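Local coordinates for protein HicB3 antitoxin (Yersinia pestis, PDB 4P78) that binds the HicA3 toxin as its antitoxin partner and probably neutralises it, at residues A[16-19]-A[25-28]; A[18-23]-A[59-64]. All blocks are in the same frame, centred on the assembly; numbering follows the deposited sequence.

Contact 1: A[16-19]-A[25-28]; sequences GYFP and FFAG
F26 lays one face of its ring over the backbone of G16, and F26 CE2 reaches on to Y17 CA at 3.3 Å. The carbonyl O of G16 sits 3.6 Å above the ring plane of F26, over the ring centre. G16 has no side chain on this side, and the ring lies directly against its peptide. F26 gets there because its CG stands between its own N and carbonyl carbon (chi1 51°). The edge of the ring at CE2 is turned to the face of F18, an offset edge-to-face pair with ring centroids 5.3 Å apart and planes at 73°.

G16 and F26 are a hydrogen-bonded pair of the antiparallel hairpin 14-17/25-28. G16 N donates to F26 O at 3.0 Å, and F26 N donates back to G16 O at 3.0 Å. F25 CA adds a CA-H...O contact to G16 O. Y17 and F25 form the next pair, a non-hydrogen-bonded one. Their side chains lie side by side on the other face of the sheet, with Y17 CB 3.6 Å from F25 CD1. The two ring planes meet obliquely.

I34, N37 and A38 of helix 31-52 pack on F26, and I5 touches both F18 and F26. On the Y17 and F25 face, Q56 and L53 of the HicA3 toxin chain pack against Y17 and F25 respectively.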
loop_
_atom_site.group_PDB
_atom_site.type_symbol
_atom_site.label_atom_id
_atom_site.label_comp_id
_atom_site.label_asym_id
_atom_site.label_seq_id
_atom_site.Cartn_x
_atom_site.Cartn_y
_atom_site.Cartn_z
ATOM N N GLY A 16 2.527 -11.785 -3.791
ATOM C CA GLY A 16 1.234 -11.326 -3.339
ATOM C C GLY A 16 0.171 -11.473 -4.402
ATOM O O GLY A 16 0.302 -12.293 -5.304
ATOM N N TYR A 17 -0.876 -10.664 -4.292
ATOM C CA TYR A 17 -2.030 -10.770 -5.179
ATOM C C TYR A 17 -2.744 -9.428 -5.264
ATOM O O TYR A 17 -2.473 -8.524 -4.464
ATOM C CB TYR A 17 -2.994 -11.864 -4.685
ATOM C CG TYR A 17 -3.329 -11.750 -3.207
ATOM C CD1 TYR A 17 -4.379 -10.939 -2.769
ATOM C CD2 TYR A 17 -2.595 -12.454 -2.247
ATOM C CE1 TYR A 17 -4.688 -10.827 -1.419
ATOM C CE2 TYR A 17 -2.891 -12.340 -0.896
ATOM C CZ TYR A 17 -3.937 -11.525 -0.489
ATOM O OH TYR A 17 -4.240 -11.421 0.850
ATOM N N PHE A 18 -3.621 -9.295 -6.253
ATOM C CA PHE A 18 -4.530 -8.160 -6.343
ATOM C C PHE A 18 -5.723 -8.436 -5.444
ATOM O O PHE A 18 -6.452 -9.404 -5.673
ATOM C CB PHE A 18 -5.013 -7.944 -7.785
ATOM C CG PHE A 18 -3.929 -7.516 -8.754
ATOM C CD1 PHE A 18 -3.692 -6.169 -9.010
ATOM C CD2 PHE A 18 -3.175 -8.456 -9.433
ATOM C CE1 PHE A 18 -2.728 -5.775 -9.917
ATOM C CE2 PHE A 18 -2.202 -8.063 -10.337
ATOM C CZ PHE A 18 -1.981 -6.721 -10.580
ATOM N N PRO A 19 -5.939 -7.601 -4.420
ATOM C CA PRO A 19 -7.094 -7.856 -3.547
ATOM C C PRO A 19 -8.437 -7.720 -4.282
ATOM O O PRO A 19 -9.423 -8.288 -3.837
ATOM C CB PRO A 19 -6.950 -6.780 -2.455
ATOM C CG PRO A 19 -6.206 -5.663 -3.136
ATOM C CD PRO A 19 -5.209 -6.382 -4.025
ATOM N N PHE A 25 -2.209 -13.966 -8.745
ATOM C CA PHE A 25 -0.998 -13.923 -7.920
ATOM C C PHE A 25 0.244 -13.557 -8.739
ATOM O O PHE A 25 0.261 -13.684 -9.958
ATOM C CB PHE A 25 -0.761 -15.274 -7.224
ATOM C CG PHE A 25 -1.899 -15.723 -6.332
ATOM C CD1 PHE A 25 -1.950 -15.339 -5.000
ATOM C CD2 PHE A 25 -2.897 -16.565 -6.823
ATOM C CE1 PHE A 25 -2.990 -15.766 -4.175
ATOM C CE2 PHE A 25 -3.926 -16.992 -6.008
ATOM C CZ PHE A 25 -3.975 -16.602 -4.685
ATOM N N PHE A 26 1.291 -13.117 -8.053
ATOM C CA PHE A 26 2.504 -12.646 -8.713
ATOM C C PHE A 26 3.636 -12.668 -7.708
ATOM O O PHE A 26 3.392 -12.843 -6.515
ATOM C CB PHE A 26 2.320 -11.232 -9.267
ATOM C CG PHE A 26 1.772 -10.268 -8.249
ATOM C CD1 PHE A 26 2.594 -9.727 -7.280
ATOM C CD2 PHE A 26 0.432 -9.942 -8.242
ATOM C CE1 PHE A 26 2.087 -8.863 -6.324
ATOM C CE2 PHE A 26 -0.074 -9.072 -7.303
ATOM C CZ PHE A 26 0.754 -8.539 -6.339
ATOM N N ALA A 27 4.864 -12.470 -8.178
ATOM C CA ALA A 27 6.036 -12.525 -7.303
ATOM C C ALA A 27 7.194 -11.819 -7.975
ATOM O O ALA A 27 7.189 -11.630 -9.188
ATOM C CB ALA A 27 6.415 -13.980 -6.971
ATOM N N GLY A 28 8.184 -11.420 -7.185
ATOM C CA GLY A 28 9.347 -10.739 -7.712
ATOM C C GLY A 28 10.394 -10.546 -6.638
ATOM O O GLY A 28 10.092 -10.587 -5.437
#

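Contact 2: A[18-23]-A[59-64]; sequences FPDIDG and PPKDPH
K61 bends at chi2 (-56°) and again at chi4 (-79°), and the second bend turns its ammonium group back toward P59. D20 has CG beside its own N, anti to the carbonyl carbon, and its carboxylate meets K61 from the opposite direction. D20 OD1 and K61 NZ are 3.2 Å apart. This is a salt bridge, but its hydrogen bond is weak. The aliphatic part of the lysine also comes close, with K61 CG 3.5 Å from D20 OD1.

K61 NZ has closer partners than the carboxylate. It donates to P59 O at 2.8 Å, from above the carbonyl plane and 41° out of it. K61 NZ also donates to the O of a water at 2.7 Å. That water gives a hydrogen bond to D20 O at 3.0 Å. The lysine therefore reaches directly to the side chain and, through the water, to the main chain of D20. S58 OG is a further, weak partner of the ammonium.

The second carboxylate oxygen, D20 OD2, lies 4.0 Å from P60 CA. It is hydrogen-bonded to Y66 OH, which also bonds to K61 N. Y66 thus ties the carboxylate to the main chain of the lysine that pairs with it.

D20 belongs to a type I turn, F18 to I21, closed by I21 N to F18 O, in the loop between the hairpin strands. The segment 59-64 leads into helix 63-67. D62 is the N-cap of that helix, accepting from H64 N through the anti lone pair of OD1.

The contact is small and polar, at the surface. The ammonium is shared among P59 O, the water and D20, so the charge pair is probably one of several ties, with Y66 holding the other carboxylate oxygen.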
loop_
_atom_site.group_PDB
_atom_site.type_symbol
_atom_site.label_atom_id
_atom_site.label_comp_id
_atom_site.label_asym_id
_atom_site.label_seq_id
_atom_site.Cartn_x
_atom_site.Cartn_y
_atom_site.Cartn_z
ATOM N N PHE A 18 -3.621 -9.295 -6.253
ATOM C CA PHE A 18 -4.530 -8.160 -6.343
ATOM C C PHE A 18 -5.723 -8.436 -5.444
ATOM O O PHE A 18 -6.452 -9.404 -5.673
ATOM C CB PHE A 18 -5.013 -7.944 -7.785
ATOM C CG PHE A 18 -3.929 -7.516 -8.754
ATOM C CD1 PHE A 18 -3.692 -6.169 -9.010
ATOM C CD2 PHE A 18 -3.175 -8.456 -9.433
ATOM C CE1 PHE A 18 -2.728 -5.775 -9.917
ATOM C CE2 PHE A 18 -2.202 -8.063 -10.337
ATOM C CZ PHE A 18 -1.981 -6.721 -10.580
ATOM N N PRO A 19 -5.939 -7.601 -4.420
ATOM C CA PRO A 19 -7.094 -7.856 -3.547
ATOM C C PRO A 19 -8.437 -7.720 -4.282
ATOM O O PRO A 19 -9.423 -8.288 -3.837
ATOM C CB PRO A 19 -6.950 -6.780 -2.455
ATOM C CG PRO A 19 -6.206 -5.663 -3.136
ATOM C CD PRO A 19 -5.209 -6.382 -4.025
ATOM N N ASP A 20 -8.475 -6.992 -5.391
ATOM C CA ASP A 20 -9.714 -6.876 -6.163
ATOM C C ASP A 20 -9.846 -7.953 -7.247
ATOM O O ASP A 20 -10.873 -8.047 -7.928
ATOM C CB ASP A 20 -9.811 -5.506 -6.817
ATOM C CG ASP A 20 -9.791 -4.377 -5.795
ATOM O OD1 ASP A 20 -10.722 -4.297 -4.973
ATOM O OD2 ASP A 20 -8.826 -3.595 -5.802
ATOM N N ILE A 21 -8.801 -8.745 -7.430
ATOM C CA ILE A 21 -8.828 -9.739 -8.495
ATOM C C ILE A 21 -8.510 -11.102 -7.895
ATOM O O ILE A 21 -7.344 -11.484 -7.790
ATOM C CB ILE A 21 -7.841 -9.371 -9.625
ATOM C CG1 ILE A 21 -7.939 -7.868 -9.931
ATOM C CG2 ILE A 21 -8.114 -10.195 -10.877
ATOM C CD1 ILE A 21 -7.042 -7.416 -11.053
ATOM N N ASP A 22 -9.563 -11.790 -7.450
ATOM C CA ASP A 22 -9.444 -13.111 -6.842
ATOM C C ASP A 22 -8.706 -14.069 -7.757
ATOM O O ASP A 22 -9.131 -14.288 -8.890
ATOM C CB ASP A 22 -10.823 -13.706 -6.528
ATOM C CG ASP A 22 -11.440 -13.141 -5.262
ATOM O OD1 ASP A 22 -10.711 -12.612 -4.384
ATOM O OD2 ASP A 22 -12.675 -13.246 -5.147
ATOM N N GLY A 23 -7.619 -14.638 -7.249
ATOM C CA GLY A 23 -6.874 -15.670 -7.951
ATOM C C GLY A 23 -5.683 -15.147 -8.724
ATOM O O GLY A 23 -4.921 -15.924 -9.310
ATOM N N PRO A 59 -12.965 -1.758 -11.039
ATOM C CA PRO A 59 -11.848 -0.891 -10.662
ATOM C C PRO A 59 -11.689 -0.807 -9.141
ATOM O O PRO A 59 -12.567 -1.281 -8.410
ATOM C CB PRO A 59 -12.249 0.466 -11.255
ATOM C CG PRO A 59 -13.165 0.135 -12.359
ATOM C CD PRO A 59 -13.934 -1.051 -11.899
ATOM N N PRO A 60 -10.574 -0.234 -8.666
ATOM C CA PRO A 60 -10.316 -0.177 -7.222
ATOM C C PRO A 60 -11.401 0.544 -6.425
ATOM O O PRO A 60 -11.906 1.588 -6.847
ATOM C CB PRO A 60 -8.991 0.585 -7.137
ATOM C CG PRO A 60 -8.303 0.274 -8.419
ATOM C CD PRO A 60 -9.403 0.208 -9.451
ATOM N N LYS A 61 -11.703 -0.009 -5.253
ATOM C CA LYS A 61 -12.786 0.451 -4.394
ATOM C C LYS A 61 -12.465 1.680 -3.517
ATOM O O LYS A 61 -11.505 2.413 -3.748
ATOM C CB LYS A 61 -13.220 -0.706 -3.498
ATOM C CG LYS A 61 -13.311 -2.063 -4.218
ATOM C CD LYS A 61 -14.238 -2.005 -5.440
ATOM C CE LYS A 61 -14.314 -3.360 -6.163
ATOM N NZ LYS A 61 -13.139 -3.657 -7.047
ATOM N N ASP A 62 -13.310 1.901 -2.516
ATOM C CA ASP A 62 -13.092 2.936 -1.519
ATOM C C ASP A 62 -11.873 2.575 -0.669
ATOM O O ASP A 62 -11.716 1.408 -0.294
ATOM C CB ASP A 62 -14.329 3.075 -0.633
ATOM C CG ASP A 62 -14.304 4.332 0.193
ATOM O OD1 ASP A 62 -13.611 4.354 1.240
ATOM O OD2 ASP A 62 -14.964 5.314 -0.217
ATOM N N PRO A 63 -11.009 3.566 -0.357
ATOM C CA PRO A 63 -9.824 3.324 0.487
ATOM C C PRO A 63 -10.149 2.586 1.778
ATOM O O PRO A 63 -9.340 1.791 2.251
ATOM C CB PRO A 63 -9.318 4.738 0.803
ATOM C CG PRO A 63 -9.802 5.568 -0.324
ATOM C CD PRO A 63 -11.104 4.975 -0.786
ATOM N N HIS A 64 -11.325 2.850 2.344
ATOM C CA HIS A 64 -11.761 2.145 3.541
ATOM C C HIS A 64 -11.762 0.633 3.378
ATOM O O HIS A 64 -11.527 -0.082 4.353
ATOM C CB HIS A 64 -13.158 2.605 3.953
ATOM C CG HIS A 64 -13.182 3.985 4.529
ATOM N ND1 HIS A 64 -14.180 4.426 5.372
ATOM C CD2 HIS A 64 -12.315 5.017 4.395
ATOM C CE1 HIS A 64 -13.934 5.677 5.722
ATOM N NE2 HIS A 64 -12.811 6.060 5.143
HETATM O O HOH W 1 -13.171 -6.143 -8.140
#

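In the fold
The segments of contacts 1 and 2 overlap at F18 and P19, in the connection between the two hairpin strands. Their centres are about 12 Å apart. Contact 1 is buried, its centre about 5 Å from the centre of the chain. Contact 2 lies at the surface, about 8 Å from that centre, and joins the same loop to the segment leading into helix 63-67. The toxin chain reaches F25 in contact 1 and, of segment 18-23, D22 and G23. F25 and G23 make backbone hydrogen bonds to it, and D22 packs on its I60. The second antitoxin subunit borders segment 59-64, where H64 NE2 bonds to G13 O of that subunit. The Y17 and F25 face and the D22-G23 end of the loop meet the toxin.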